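Local coordinates for endo-beta-1,4-xylanase Xyn10C (Pseudomonas cellulosa, PDB 1GNY), which cleaves internal linkages of the xylan backbone through its C-terminal catalytic domain, while the N-terminal CBM15 module described here binds xylan and xylooligosaccharides, at residues N2-V7 against S144-L149; G43-I48 against D125-I130; D56-M61 against T109-E114; Q77-L82 against G89-L94. All blocks are in the same frame, centred on the assembly; numbering follows the deposited sequence.

Interaction 1: residues N2-V7 against S144-L149; sequences NVVIEV and SVTITL
Ile5 and Ile147 form the central antiparallel hydrogen-bonded pair, and each amide is satisfied by the other's carbonyl. Ile5 N gives an almost straight bond to Ile147 O (2.8 Å), and Ile147 N returns one to Ile5 O (2.9 Å). Toward one end Leu149 N reaches Val3 O at 2.9 Å; toward the other Val7 N reaches Val145 O at 3.0 Å. Past Val7 a water takes over the ladder: water 1 accepts from Val145 N and donates to Val7 O at 2.7 Å. Asn2 OD1 and Leu149 O, both acceptors, stand 3.2 Å apart with no bond between them.

Leu149 CG lies anti to its own carbonyl carbon (chi1 -51°), close to Val3 CB. From there CD1 touches Val3 CG1 at 3.7 Å, and CD2 meets Ile5 CD1 at 4.2 Å. An alanine at Leu149 would keep the backbone bond but would probably open a gap beside Val3 CG1 and Ile5 CD1.

Strand 2-6 pairs with one side of strand 139-149, whose other side bonds to strand 58-65 through Thr146 with Ala60 and Thr148 with Val58. Val7, Val145 and Ile147 pack on Phe46 and Ile48 of strand 42-48, in the facing sheet.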
loop_
_atom_site.group_PDB
_atom_site.type_symbol
_atom_site.label_atom_id
_atom_site.label_comp_id
_atom_site.label_asym_id
_atom_site.label_seq_id
_atom_site.Cartn_x
_atom_site.Cartn_y
_atom_site.Cartn_z
ATOM N N ASN A 2 18.401 -8.893 -7.957
ATOM C CA ASN A 2 16.994 -9.275 -8.113
ATOM C C ASN A 2 16.173 -8.294 -8.963
ATOM O O ASN A 2 16.558 -7.153 -9.159
ATOM C CB ASN A 2 16.350 -9.496 -6.766
ATOM C CG ASN A 2 16.811 -10.811 -6.085
ATOM O OD1 ASN A 2 16.495 -11.066 -4.928
ATOM N ND2 ASN A 2 17.516 -11.651 -6.835
ATOM N N VAL A 3 15.031 -8.781 -9.443
ATOM C CA VAL A 3 14.099 -7.973 -10.246
ATOM C C VAL A 3 13.524 -6.845 -9.369
ATOM O O VAL A 3 13.034 -7.120 -8.276
ATOM C CB VAL A 3 12.896 -8.782 -10.780
ATOM C CG1 VAL A 3 11.898 -7.894 -11.526
ATOM C CG2 VAL A 3 13.348 -9.922 -11.693
ATOM N N VAL A 4 13.624 -5.613 -9.855
ATOM C CA VAL A 4 13.056 -4.438 -9.179
ATOM C C VAL A 4 11.992 -3.793 -10.046
ATOM O O VAL A 4 12.256 -3.414 -11.206
ATOM C CB VAL A 4 14.132 -3.383 -8.838
ATOM C CG1 VAL A 4 13.496 -2.151 -8.169
ATOM C CG2 VAL A 4 15.197 -4.026 -7.948
ATOM N N ILE A 5 10.796 -3.671 -9.487
ATOM C CA ILE A 5 9.651 -3.023 -10.161
ATOM C C ILE A 5 9.487 -1.640 -9.531
ATOM O O ILE A 5 9.281 -1.545 -8.297
ATOM C CB ILE A 5 8.353 -3.825 -9.942
ATOM C CG1 ILE A 5 8.468 -5.198 -10.603
ATOM C CG2 ILE A 5 7.088 -3.057 -10.473
ATOM C CD1 ILE A 5 7.441 -6.153 -10.187
ATOM N N GLU A 6 9.552 -0.606 -10.362
ATOM C CA GLU A 6 9.287 0.790 -9.935
ATOM C C GLU A 6 7.884 1.131 -10.396
ATOM O O GLU A 6 7.618 1.161 -11.588
ATOM C CB GLU A 6 10.299 1.769 -10.527
ATOM C CG GLU A 6 11.700 1.450 -10.043
ATOM C CD GLU A 6 12.732 2.464 -10.476
ATOM O OE1 GLU A 6 12.402 3.338 -11.313
ATOM O OE2 GLU A 6 13.868 2.366 -9.970
ATOM N N VAL A 7 6.988 1.391 -9.454
ATOM C CA VAL A 7 5.577 1.636 -9.764
ATOM C C VAL A 7 5.325 3.058 -10.290
ATOM O O VAL A 7 5.828 4.064 -9.743
ATOM C CB VAL A 7 4.691 1.366 -8.503
ATOM C CG1 VAL A 7 3.196 1.717 -8.711
ATOM C CG2 VAL A 7 4.834 -0.082 -8.036
ATOM N N SER A 144 6.696 7.177 -3.838
ATOM C CA SER A 144 7.229 6.066 -4.653
ATOM C C SER A 144 6.914 4.715 -4.028
ATOM O O SER A 144 6.761 4.601 -2.793
ATOM C CB SER A 144 8.755 6.189 -4.815
ATOM O OG SER A 144 9.455 5.977 -3.571
ATOM N N VAL A 145 6.845 3.703 -4.893
ATOM C CA VAL A 145 6.672 2.313 -4.446
ATOM C C VAL A 145 7.637 1.449 -5.250
ATOM O O VAL A 145 7.627 1.493 -6.475
ATOM C CB VAL A 145 5.242 1.781 -4.634
ATOM C CG1 VAL A 145 5.122 0.344 -4.170
ATOM C CG2 VAL A 145 4.227 2.674 -3.902
ATOM N N THR A 146 8.499 0.711 -4.565
ATOM C CA THR A 146 9.407 -0.182 -5.273
ATOM C C THR A 146 9.267 -1.594 -4.723
ATOM O O THR A 146 9.233 -1.800 -3.492
ATOM C CB THR A 146 10.865 0.340 -5.416
ATOM O OG1 THR A 146 11.785 -0.402 -4.642
ATOM C CG2 THR A 146 11.041 1.738 -5.068
ATOM N N ILE A 147 9.116 -2.550 -5.635
ATOM C CA ILE A 147 8.899 -3.956 -5.267
ATOM C C ILE A 147 10.108 -4.762 -5.733
ATOM O O ILE A 147 10.394 -4.799 -6.913
ATOM C CB ILE A 147 7.587 -4.504 -5.838
ATOM C CG1 ILE A 147 6.417 -3.634 -5.318
ATOM C CG2 ILE A 147 7.388 -5.972 -5.449
ATOM C CD1 ILE A 147 5.064 -3.928 -5.907
ATOM N N THR A 148 10.763 -5.421 -4.797
ATOM C CA THR A 148 11.936 -6.254 -5.105
ATOM C C THR A 148 11.541 -7.719 -4.986
ATOM O O THR A 148 11.260 -8.200 -3.895
ATOM C CB THR A 148 13.108 -5.929 -4.185
ATOM O OG1 THR A 148 13.487 -4.556 -4.355
ATOM C CG2 THR A 148 14.371 -6.680 -4.594
ATOM N N LEU A 149 11.547 -8.428 -6.111
ATOM C CA LEU A 149 11.155 -9.850 -6.143
ATOM C C LEU A 149 12.314 -10.734 -5.660
ATOM O O LEU A 149 13.488 -10.347 -5.737
ATOM C CB LEU A 149 10.783 -10.311 -7.567
ATOM C CG LEU A 149 9.774 -9.487 -8.355
ATOM C CD1 LEU A 149 9.504 -10.118 -9.687
ATOM C CD2 LEU A 149 8.467 -9.307 -7.568
HETATM O O HOH W 1 7.559 4.587 -7.709
#

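Interaction 2: residues G43-I48 against D125-I130; sequences GAVFDI and DVQVGI. With XYP (beta-D-xylopyranose), chain B.
Six backbone hydrogen bonds join these antiparallel strands, two in each of the pairs Ala44-Ile130, Phe46-Val128 and Ile48-Val126. The straightest runs from Val128 N to Phe46 O, 2.9 Å. Between the first two pairs the chains come very close: Gly129 CA lies 3.1 Å from Ala44 O, and a CB on this glycine would collide with that oxygen and with Val45 CG1.

Apolar contacts occupy both faces. Val128 CB stands over the Phe46 ring in a CH-pi contact, 4.1 Å from the centroid, and Ile48 CG1 touches Val128 CG2 at an angle. On the other face the aliphatic part of Gln127 crosses Val45, its CG 3.7 Å from Val45 CB. Gln127 CG is anti to the backbone N (chi1 -178°), and the chain beyond it is extended, carrying the amide out to the sugar.

The polar ends find partners beyond the strand pair. Asp47 is paired with Arg14 and Lys83, and Asp125 with Arg50. Gln127 NE2 donates a nearly straight bond to O2 of xylose B (3.0 Å) and another to Gln81 OE1.

Arg14 NH2 also donates to Gln127 OE1, which probably fixes which end of the amide is oxygen: a side chain buttressed by Val45 thus turns one N-H to the sugar and the other to Gln81.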
loop_
_atom_site.group_PDB
_atom_site.type_symbol
_atom_site.label_atom_id
_atom_site.label_comp_id
_atom_site.label_asym_id
_atom_site.label_seq_id
_atom_site.Cartn_x
_atom_site.Cartn_y
_atom_site.Cartn_z
ATOM N N GLY A 43 -7.909 3.828 1.743
ATOM C CA GLY A 43 -6.554 3.818 1.228
ATOM C C GLY A 43 -6.426 4.164 -0.239
ATOM O O GLY A 43 -7.338 4.709 -0.857
ATOM N N ALA A 44 -5.264 3.776 -0.782
ATOM C CA ALA A 44 -4.897 3.978 -2.192
ATOM C C ALA A 44 -4.226 2.721 -2.704
ATOM O O ALA A 44 -3.406 2.162 -1.997
ATOM C CB ALA A 44 -3.989 5.124 -2.320
ATOM N N VAL A 45 -4.599 2.311 -3.915
ATOM C CA VAL A 45 -4.133 1.060 -4.520
ATOM C C VAL A 45 -3.787 1.172 -6.005
ATOM O O VAL A 45 -4.229 2.116 -6.672
ATOM C CB VAL A 45 -5.204 -0.079 -4.383
ATOM C CG1 VAL A 45 -5.478 -0.463 -2.898
ATOM C CG2 VAL A 45 -6.467 0.243 -5.103
ATOM N N PHE A 46 -3.032 0.178 -6.482
ATOM C CA PHE A 46 -2.698 0.009 -7.890
ATOM C C PHE A 46 -2.634 -1.495 -8.125
ATOM O O PHE A 46 -2.622 -2.298 -7.180
ATOM C CB PHE A 46 -1.360 0.680 -8.243
ATOM C CG PHE A 46 -0.187 0.100 -7.499
ATOM C CD1 PHE A 46 0.126 0.559 -6.226
ATOM C CD2 PHE A 46 0.557 -0.955 -8.042
ATOM C CE1 PHE A 46 1.174 -0.009 -5.507
ATOM C CE2 PHE A 46 1.605 -1.516 -7.316
ATOM C CZ PHE A 46 1.895 -1.058 -6.055
ATOM N N ASP A 47 -2.527 -1.877 -9.389
ATOM C CA ASP A 47 -2.440 -3.290 -9.720
ATOM C C ASP A 47 -1.086 -3.694 -10.278
ATOM O O ASP A 47 -0.487 -2.977 -11.081
ATOM C CB ASP A 47 -3.461 -3.675 -10.785
ATOM C CG ASP A 47 -4.857 -3.452 -10.357
ATOM O OD1 ASP A 47 -5.186 -3.651 -9.157
ATOM O OD2 ASP A 47 -5.714 -3.100 -11.182
ATOM N N ILE A 48 -0.609 -4.841 -9.841
ATOM C CA ILE A 48 0.508 -5.519 -10.468
ATOM C C ILE A 48 -0.149 -6.477 -11.463
ATOM O O ILE A 48 -0.931 -7.373 -11.105
ATOM C CB ILE A 48 1.401 -6.261 -9.468
ATOM C CG1 ILE A 48 2.170 -5.274 -8.576
ATOM C CG2 ILE A 48 2.421 -7.208 -10.198
ATOM C CD1 ILE A 48 3.149 -4.307 -9.288
ATOM N N ASP A 125 -4.719 -10.505 -11.405
ATOM C CA ASP A 125 -3.905 -9.337 -11.107
ATOM C C ASP A 125 -3.896 -9.269 -9.570
ATOM O O ASP A 125 -4.789 -9.806 -8.903
ATOM C CB ASP A 125 -4.522 -8.051 -11.631
ATOM C CG ASP A 125 -4.551 -7.955 -13.154
ATOM O OD1 ASP A 125 -3.652 -8.500 -13.836
ATOM O OD2 ASP A 125 -5.443 -7.271 -13.746
ATOM N N VAL A 126 -2.873 -8.623 -9.047
ATOM C CA VAL A 126 -2.732 -8.445 -7.590
ATOM C C VAL A 126 -2.886 -6.957 -7.291
ATOM O O VAL A 126 -2.136 -6.120 -7.834
ATOM C CB VAL A 126 -1.408 -8.991 -7.096
ATOM C CG1 VAL A 126 -1.157 -8.655 -5.623
ATOM C CG2 VAL A 126 -1.402 -10.495 -7.262
ATOM N N GLN A 127 -3.829 -6.661 -6.397
ATOM C CA GLN A 127 -4.062 -5.297 -5.923
ATOM C C GLN A 127 -3.171 -5.025 -4.740
ATOM O O GLN A 127 -3.210 -5.791 -3.772
ATOM C CB GLN A 127 -5.514 -5.084 -5.528
ATOM C CG GLN A 127 -5.877 -3.675 -5.053
ATOM C CD GLN A 127 -7.376 -3.525 -4.878
ATOM O OE1 GLN A 127 -8.064 -3.110 -5.824
ATOM N NE2 GLN A 127 -7.872 -3.809 -3.671
ATOM N N VAL A 128 -2.384 -3.962 -4.825
ATOM C CA VAL A 128 -1.421 -3.582 -3.784
ATOM C C VAL A 128 -1.705 -2.157 -3.338
ATOM O O VAL A 128 -2.048 -1.301 -4.162
ATOM C CB VAL A 128 0.058 -3.675 -4.307
ATOM C CG1 VAL A 128 1.065 -3.290 -3.201
ATOM C CG2 VAL A 128 0.353 -5.053 -4.861
ATOM N N GLY A 129 -1.585 -1.866 -2.054
ATOM C CA GLY A 129 -1.763 -0.494 -1.617
ATOM C C GLY A 129 -1.421 -0.232 -0.177
ATOM O O GLY A 129 -0.706 -1.056 0.423
ATOM N N ILE A 130 -1.871 0.915 0.306
ATOM C CA ILE A 130 -1.681 1.339 1.712
ATOM C C ILE A 130 -2.982 1.937 2.207
ATOM O O ILE A 130 -3.657 2.660 1.472
ATOM C CB ILE A 130 -0.458 2.307 1.861
ATOM C CG1 ILE A 130 -0.078 2.484 3.342
ATOM C CG2 ILE A 130 -0.678 3.601 1.107
ATOM C CD1 ILE A 130 1.247 3.275 3.538
HETATM C C1 XYP B . -12.962 -4.055 -2.599
HETATM C C2 XYP B . -11.621 -3.521 -2.122
HETATM C C3 XYP B . -10.867 -4.582 -1.325
HETATM C C4 XYP B . -11.783 -5.225 -0.279
HETATM C C5 XYP B . -13.069 -5.655 -0.955
HETATM O O2 XYP B . -10.816 -3.152 -3.238
HETATM O O3 XYP B . -9.734 -4.009 -0.689
HETATM O O4 XYP B . -11.118 -6.355 0.240
HETATM O O5 XYP B . -13.713 -4.572 -1.589
#

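Interaction 3: residues D56-M61 against T109-E114; sequences DAVIAM and TCTIDE
Ile59 and Ile112 meet through their terminal methyls, CD1 to CD1 at 3.8 Å. In both isoleucines CG1 lies anti to the carbonyl carbon (chi1 -56° and -64°), and the chain then runs extended to CD1. Ile59 CB also sits beside Cys110 CB, its partner in the hydrogen-bonded pair; Ile59 N bonds to Cys110 O at 2.8 Å.

The other face carries the threonines. Thr109 has OG1 between its backbone N and carbonyl carbon, which leaves CG2 anti to the carbonyl carbon and 4.1 Å from Ala60 CB. Thr111 is turned differently and offers its OG1 to Val58 CG2 (3.8 Å).

At the loop end two carboxylates converge, Asp56 OD1 and Asp113 OD1 standing 4.0 Å apart. Water 2 lies between them, donating to Asp56 OD1 at 2.7 Å and only weakly to Asp113 OD1; it probably eases the repulsion of the like charges.

Asp56 has left-handed backbone angles, and its N gives a bent bond to Ile112 O (2.7 Å), while Ile112 N bonds to Ala57 O. Two residues thus face one, in the geometry of a G1 beta bulge. Beyond it runs a regular antiparallel strand pair of the jelly-roll sandwich, with Ile59 packed on Ile78 and Val128 of the facing sheet, and Cys110 tied to Cys93 by a disulfide.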
loop_
_atom_site.group_PDB
_atom_site.type_symbol
_atom_site.label_atom_id
_atom_site.label_comp_id
_atom_site.label_asym_id
_atom_site.label_seq_id
_atom_site.Cartn_x
_atom_site.Cartn_y
_atom_site.Cartn_z
ATOM N N ASP A 56 7.796 -13.810 -0.998
ATOM C CA ASP A 56 9.112 -13.326 -0.519
ATOM C C ASP A 56 9.547 -11.978 -1.150
ATOM O O ASP A 56 10.672 -11.527 -0.964
ATOM C CB ASP A 56 10.203 -14.412 -0.655
ATOM C CG ASP A 56 9.882 -15.665 0.152
ATOM O OD1 ASP A 56 9.459 -15.560 1.311
ATOM O OD2 ASP A 56 10.002 -16.806 -0.305
ATOM N N ALA A 57 8.620 -11.296 -1.822
ATOM C CA ALA A 57 8.893 -9.965 -2.372
ATOM C C ALA A 57 8.831 -8.929 -1.248
ATOM O O ALA A 57 8.115 -9.115 -0.266
ATOM C CB ALA A 57 7.889 -9.589 -3.458
ATOM N N VAL A 58 9.591 -7.861 -1.403
ATOM C CA VAL A 58 9.608 -6.733 -0.453
ATOM C C VAL A 58 9.045 -5.483 -1.117
ATOM O O VAL A 58 9.578 -5.032 -2.124
ATOM C CB VAL A 58 11.014 -6.436 0.074
ATOM C CG1 VAL A 58 10.995 -5.276 1.047
ATOM C CG2 VAL A 58 11.562 -7.700 0.738
ATOM N N ILE A 59 7.971 -4.946 -0.545
ATOM C CA ILE A 59 7.360 -3.685 -0.982
ATOM C C ILE A 59 7.944 -2.566 -0.128
ATOM O O ILE A 59 7.895 -2.649 1.115
ATOM C CB ILE A 59 5.814 -3.727 -0.805
ATOM C CG1 ILE A 59 5.214 -4.922 -1.552
ATOM C CG2 ILE A 59 5.167 -2.422 -1.262
ATOM C CD1 ILE A 59 3.819 -5.258 -1.098
ATOM N N ALA A 60 8.495 -1.549 -0.765
ATOM C CA ALA A 60 9.008 -0.376 -0.029
ATOM C C ALA A 60 8.287 0.866 -0.536
ATOM O O ALA A 60 8.313 1.150 -1.746
ATOM C CB ALA A 60 10.496 -0.235 -0.207
ATOM N N MET A 61 7.641 1.602 0.374
ATOM C CA MET A 61 6.940 2.836 0.016
ATOM C C MET A 61 7.572 4.054 0.670
ATOM O O MET A 61 7.805 4.022 1.860
ATOM C CB MET A 61 5.464 2.756 0.441
ATOM C CG MET A 61 4.709 1.656 -0.196
ATOM S SD MET A 61 2.914 2.036 -0.186
ATOM C CE MET A 61 2.338 0.555 -0.960
ATOM N N THR A 109 8.089 -0.539 4.834
ATOM C CA THR A 109 8.307 -1.776 4.095
ATOM C C THR A 109 7.377 -2.901 4.534
ATOM O O THR A 109 6.858 -2.931 5.675
ATOM C CB THR A 109 9.778 -2.244 4.116
ATOM O OG1 THR A 109 10.113 -2.714 5.427
ATOM C CG2 THR A 109 10.763 -1.148 3.818
ATOM N N CYS A 110 7.176 -3.838 3.607
ATOM C CA CYS A 110 6.284 -4.959 3.814
ATOM C C CYS A 110 6.767 -6.150 3.033
ATOM O O CYS A 110 6.944 -6.056 1.823
ATOM C CB CYS A 110 4.864 -4.615 3.343
ATOM S SG CYS A 110 3.664 -5.943 3.530
ATOM N N THR A 111 7.023 -7.251 3.724
ATOM C CA THR A 111 7.427 -8.506 3.056
ATOM C C THR A 111 6.201 -9.410 2.847
ATOM O O THR A 111 5.464 -9.718 3.792
ATOM C CB THR A 111 8.484 -9.275 3.855
ATOM O OG1 THR A 111 9.688 -8.516 3.925
ATOM C CG2 THR A 111 8.916 -10.537 3.149
ATOM N N ILE A 112 5.997 -9.837 1.609
ATOM C CA ILE A 112 4.916 -10.776 1.287
ATOM C C ILE A 112 5.423 -12.193 1.582
ATOM O O ILE A 112 6.418 -12.626 1.022
ATOM C CB ILE A 112 4.475 -10.666 -0.207
ATOM C CG1 ILE A 112 3.868 -9.285 -0.496
ATOM C CG2 ILE A 112 3.509 -11.798 -0.558
ATOM C CD1 ILE A 112 3.642 -8.964 -2.019
ATOM N N ASP A 113 4.737 -12.902 2.464
ATOM C CA ASP A 113 5.117 -14.269 2.840
ATOM C C ASP A 113 3.885 -15.045 3.361
ATOM O O ASP A 113 3.537 -14.952 4.542
ATOM C CB ASP A 113 6.213 -14.222 3.901
ATOM C CG ASP A 113 6.715 -15.608 4.319
ATOM O OD1 ASP A 113 6.426 -16.622 3.644
ATOM O OD2 ASP A 113 7.410 -15.760 5.349
ATOM N N GLU A 114 3.239 -15.774 2.459
ATOM C CA GLU A 114 2.079 -16.617 2.774
ATOM C C GLU A 114 2.476 -18.096 2.741
ATOM O O GLU A 114 3.176 -18.558 1.843
ATOM C CB GLU A 114 0.905 -16.345 1.834
ATOM C CG GLU A 114 0.272 -14.957 2.031
ATOM C CD GLU A 114 -0.484 -14.846 3.349
ATOM O OE1 GLU A 114 -1.553 -15.471 3.491
ATOM O OE2 GLU A 114 0.010 -14.147 4.258
HETATM O O HOH W 2 9.639 -17.628 3.015
#

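Interaction 4: residues Q77-L82 against G89-L94; sequences QIFAQL and GEWDCL. With XYP (beta-D-xylopyranose), chain B; XYP (beta-D-xylopyranose), chain C; XYP (beta-D-xylopyranose), chain D.
Trp91 and Gln77 carry most of this contact, in which the beta hairpin of strands 75-82 and 85-90 and the loop after it build part of the CBM15 xylan-binding site. Trp91 CB points away from strand 75-82, yet the indole reaches back to Phe79 and Gln81, and NE1 bonds to Ser87 O, which helps fix the ring. Xylose D sets its C5 over one face, toward the rim, 3.6 Å from Trp91 CG, a contact of the kind aromatic residues make in carbohydrate-binding modules. Phe79 lies nearly parallel to the indole, planes 9° apart, but slid so far that the rings barely overlap. An alanine at Trp91 would probably leave C5 of xylose D and O5 of xylose C without the indole they touch, and open a gap beside Phe79 CD2.

Gln77 is extended, CG anti to the backbone N (chi1 176°). This CG packs on Cys93 O at 3.3 Å, OE1 accepts from Gln131, and NE2 sits at the indole edge, in the ring plane. That nitrogen also donates to water 3, which is held as well by Ile78 O, Glu90 O and Cys93 N and so bridges the two segments. The one direct backbone bond, Glu90 N to Ala80 O, is 2.8 Å.

At another part of the indole edge stands Gln81 NE2, 3.6 Å from Trp91 CH2. Gln81 NE2 donates to the glycosidic oxygen O4 of xylose B at 3.0 Å.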
loop_
_atom_site.group_PDB
_atom_site.type_symbol
_atom_site.label_atom_id
_atom_site.label_comp_id
_atom_site.label_asym_id
_atom_site.label_seq_id
_atom_site.Cartn_x
_atom_site.Cartn_y
_atom_site.Cartn_z
ATOM N N GLN A 77 -1.210 0.562 7.098
ATOM C CA GLN A 77 -1.060 -0.828 6.670
ATOM C C GLN A 77 -0.838 -0.951 5.169
ATOM O O GLN A 77 -1.742 -0.637 4.400
ATOM C CB GLN A 77 -2.297 -1.656 7.045
ATOM C CG GLN A 77 -2.246 -3.108 6.540
ATOM C CD GLN A 77 -3.436 -3.945 6.973
ATOM O OE1 GLN A 77 -4.543 -3.436 7.200
ATOM N NE2 GLN A 77 -3.211 -5.244 7.070
ATOM N N ILE A 78 0.361 -1.355 4.788
ATOM C CA ILE A 78 0.652 -1.792 3.399
ATOM C C ILE A 78 0.005 -3.179 3.299
ATOM O O ILE A 78 0.189 -4.001 4.177
ATOM C CB ILE A 78 2.168 -1.840 3.082
ATOM C CG1 ILE A 78 2.781 -0.435 3.100
ATOM C CG2 ILE A 78 2.422 -2.534 1.738
ATOM C CD1 ILE A 78 4.285 -0.423 3.112
ATOM N N PHE A 79 -0.652 -3.480 2.188
ATOM C CA PHE A 79 -1.292 -4.784 1.982
ATOM C C PHE A 79 -1.274 -5.183 0.513
ATOM O O PHE A 79 -1.029 -4.357 -0.343
ATOM C CB PHE A 79 -2.737 -4.769 2.520
ATOM C CG PHE A 79 -3.659 -3.821 1.788
ATOM C CD1 PHE A 79 -3.628 -2.448 2.018
ATOM C CD2 PHE A 79 -4.543 -4.307 0.830
ATOM C CE1 PHE A 79 -4.473 -1.573 1.336
ATOM C CE2 PHE A 79 -5.351 -3.449 0.122
ATOM C CZ PHE A 79 -5.340 -2.069 0.384
ATOM N N ALA A 80 -1.572 -6.448 0.235
ATOM C CA ALA A 80 -1.699 -6.956 -1.117
ATOM C C ALA A 80 -2.781 -8.044 -1.093
ATOM O O ALA A 80 -2.963 -8.716 -0.089
ATOM C CB ALA A 80 -0.369 -7.506 -1.613
ATOM N N GLN A 81 -3.527 -8.193 -2.172
ATOM C CA GLN A 81 -4.600 -9.222 -2.229
ATOM C C GLN A 81 -4.894 -9.574 -3.695
ATOM O O GLN A 81 -4.648 -8.794 -4.624
ATOM C CB GLN A 81 -5.906 -8.727 -1.528
ATOM C CG GLN A 81 -6.453 -7.432 -2.136
ATOM C CD GLN A 81 -7.544 -6.690 -1.332
ATOM O OE1 GLN A 81 -7.625 -5.459 -1.432
ATOM N NE2 GLN A 81 -8.439 -7.432 -0.635
ATOM N N LEU A 82 -5.451 -10.747 -3.878
ATOM C CA LEU A 82 -5.843 -11.226 -5.203
ATOM C C LEU A 82 -7.089 -10.493 -5.692
ATOM O O LEU A 82 -8.076 -10.456 -4.994
ATOM C CB LEU A 82 -6.103 -12.732 -5.125
ATOM C CG LEU A 82 -4.904 -13.583 -4.710
ATOM C CD1 LEU A 82 -5.316 -15.076 -4.678
ATOM C CD2 LEU A 82 -3.714 -13.400 -5.642
ATOM N N GLY A 89 -4.927 -12.677 0.876
ATOM C CA GLY A 89 -3.930 -11.607 0.857
ATOM C C GLY A 89 -2.846 -11.641 1.894
ATOM O O GLY A 89 -2.665 -12.626 2.605
ATOM N N GLU A 90 -2.098 -10.543 1.913
ATOM C CA GLU A 90 -1.011 -10.316 2.869
ATOM C C GLU A 90 -1.524 -9.226 3.811
ATOM O O GLU A 90 -1.595 -8.057 3.448
ATOM C CB GLU A 90 0.296 -9.841 2.202
ATOM C CG GLU A 90 1.428 -9.551 3.205
ATOM C CD GLU A 90 1.708 -10.714 4.159
ATOM O OE1 GLU A 90 2.235 -11.750 3.708
ATOM O OE2 GLU A 90 1.372 -10.602 5.366
ATOM N N TRP A 91 -1.842 -9.637 5.032
ATOM C CA TRP A 91 -2.466 -8.781 6.045
ATOM C C TRP A 91 -1.602 -8.560 7.308
ATOM O O TRP A 91 -2.066 -7.970 8.274
ATOM C CB TRP A 91 -3.784 -9.480 6.464
ATOM C CG TRP A 91 -4.670 -9.769 5.273
ATOM C CD1 TRP A 91 -5.010 -10.988 4.743
ATOM C CD2 TRP A 91 -5.310 -8.792 4.463
ATOM N NE1 TRP A 91 -5.827 -10.813 3.651
ATOM C CE2 TRP A 91 -6.034 -9.477 3.461
ATOM C CE3 TRP A 91 -5.384 -7.390 4.512
ATOM C CZ2 TRP A 91 -6.798 -8.807 2.497
ATOM C CZ3 TRP A 91 -6.147 -6.728 3.557
ATOM C CH2 TRP A 91 -6.828 -7.438 2.561
ATOM N N ASP A 92 -0.357 -8.993 7.286
ATOM C CA ASP A 92 0.488 -8.954 8.513
ATOM C C ASP A 92 1.474 -7.766 8.645
ATOM O O ASP A 92 2.280 -7.719 9.604
ATOM C CB ASP A 92 1.247 -10.289 8.681
ATOM C CG ASP A 92 0.312 -11.499 8.846
ATOM O OD1 ASP A 92 -0.812 -11.372 9.399
ATOM O OD2 ASP A 92 0.634 -12.632 8.418
ATOM N N CYS A 93 1.392 -6.804 7.732
ATOM C CA CYS A 93 2.259 -5.630 7.769
ATOM C C CYS A 93 1.536 -4.497 8.472
ATOM O O CYS A 93 0.341 -4.314 8.275
ATOM C CB CYS A 93 2.654 -5.211 6.360
ATOM S SG CYS A 93 3.614 -6.472 5.485
ATOM N N LEU A 94 2.254 -3.774 9.321
ATOM C CA LEU A 94 1.680 -2.612 10.008
ATOM C C LEU A 94 2.758 -1.676 10.488
ATOM O O LEU A 94 3.813 -2.121 10.952
ATOM C CB LEU A 94 0.831 -3.036 11.207
ATOM C CG LEU A 94 -0.007 -1.922 11.837
ATOM C CD1 LEU A 94 -1.118 -1.512 10.889
ATOM C CD2 LEU A 94 -0.559 -2.396 13.152
HETATM C C1 XYP B . -12.962 -4.055 -2.599
HETATM C C2 XYP B . -11.621 -3.521 -2.122
HETATM C C3 XYP B . -10.867 -4.582 -1.325
HETATM C C4 XYP B . -11.783 -5.225 -0.279
HETATM C C5 XYP B . -13.069 -5.655 -0.955
HETATM O O2 XYP B . -10.816 -3.152 -3.238
HETATM O O3 XYP B . -9.734 -4.009 -0.689
HETATM O O4 XYP B . -11.118 -6.355 0.240
HETATM O O5 XYP B . -13.713 -4.572 -1.589
HETATM C C1 XYP C . -11.233 -6.627 1.641
HETATM C C2 XYP C . -11.500 -8.112 1.798
HETATM C C3 XYP C . -11.576 -8.419 3.282
HETATM C C4 XYP C . -10.311 -7.964 3.980
HETATM C C5 XYP C . -10.086 -6.507 3.646
HETATM O O2 XYP C . -12.739 -8.457 1.186
HETATM O O3 XYP C . -11.644 -9.816 3.503
HETATM O O4 XYP C . -10.484 -8.114 5.387
HETATM O O5 XYP C . -10.069 -6.286 2.229
HETATM C C1 XYP D . -9.295 -8.424 6.064
HETATM C C2 XYP D . -9.429 -7.899 7.478
HETATM C C3 XYP D . -8.266 -8.338 8.336
HETATM C C4 XYP D . -8.040 -9.825 8.170
HETATM C C5 XYP D . -7.939 -10.131 6.686
HETATM O O2 XYP D . -9.514 -6.481 7.485
HETATM O O3 XYP D . -8.475 -8.027 9.700
HETATM O O4 XYP D . -6.822 -10.088 8.819
HETATM O O5 XYP D . -9.133 -9.749 6.021
HETATM O O HOH W 3 -0.608 -6.255 5.483
#

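How the interactions relate
Interactions 1 and 3 share a sheet, strands 139-149 and 58-65 being bonded neighbours in it; interactions 2 and 4 share the other through strands 126-133 and 75-82. Interaction 1 is a surface contact and interaction 3 partly buried, and both are mostly backbone bonds and aliphatic packing. Interactions 2 and 4 are buried yet reach the ligand, and there glutamine amides and an indole take over; one glutamine from each grips xylose B. Between the sheets, the aromatic ring of interaction 2 packs on valines of interaction 1, and interaction 2 also meets the aliphatic side chains of interaction 3. The Cys93-Cys110 disulfide joins interactions 3 and 4 covalently.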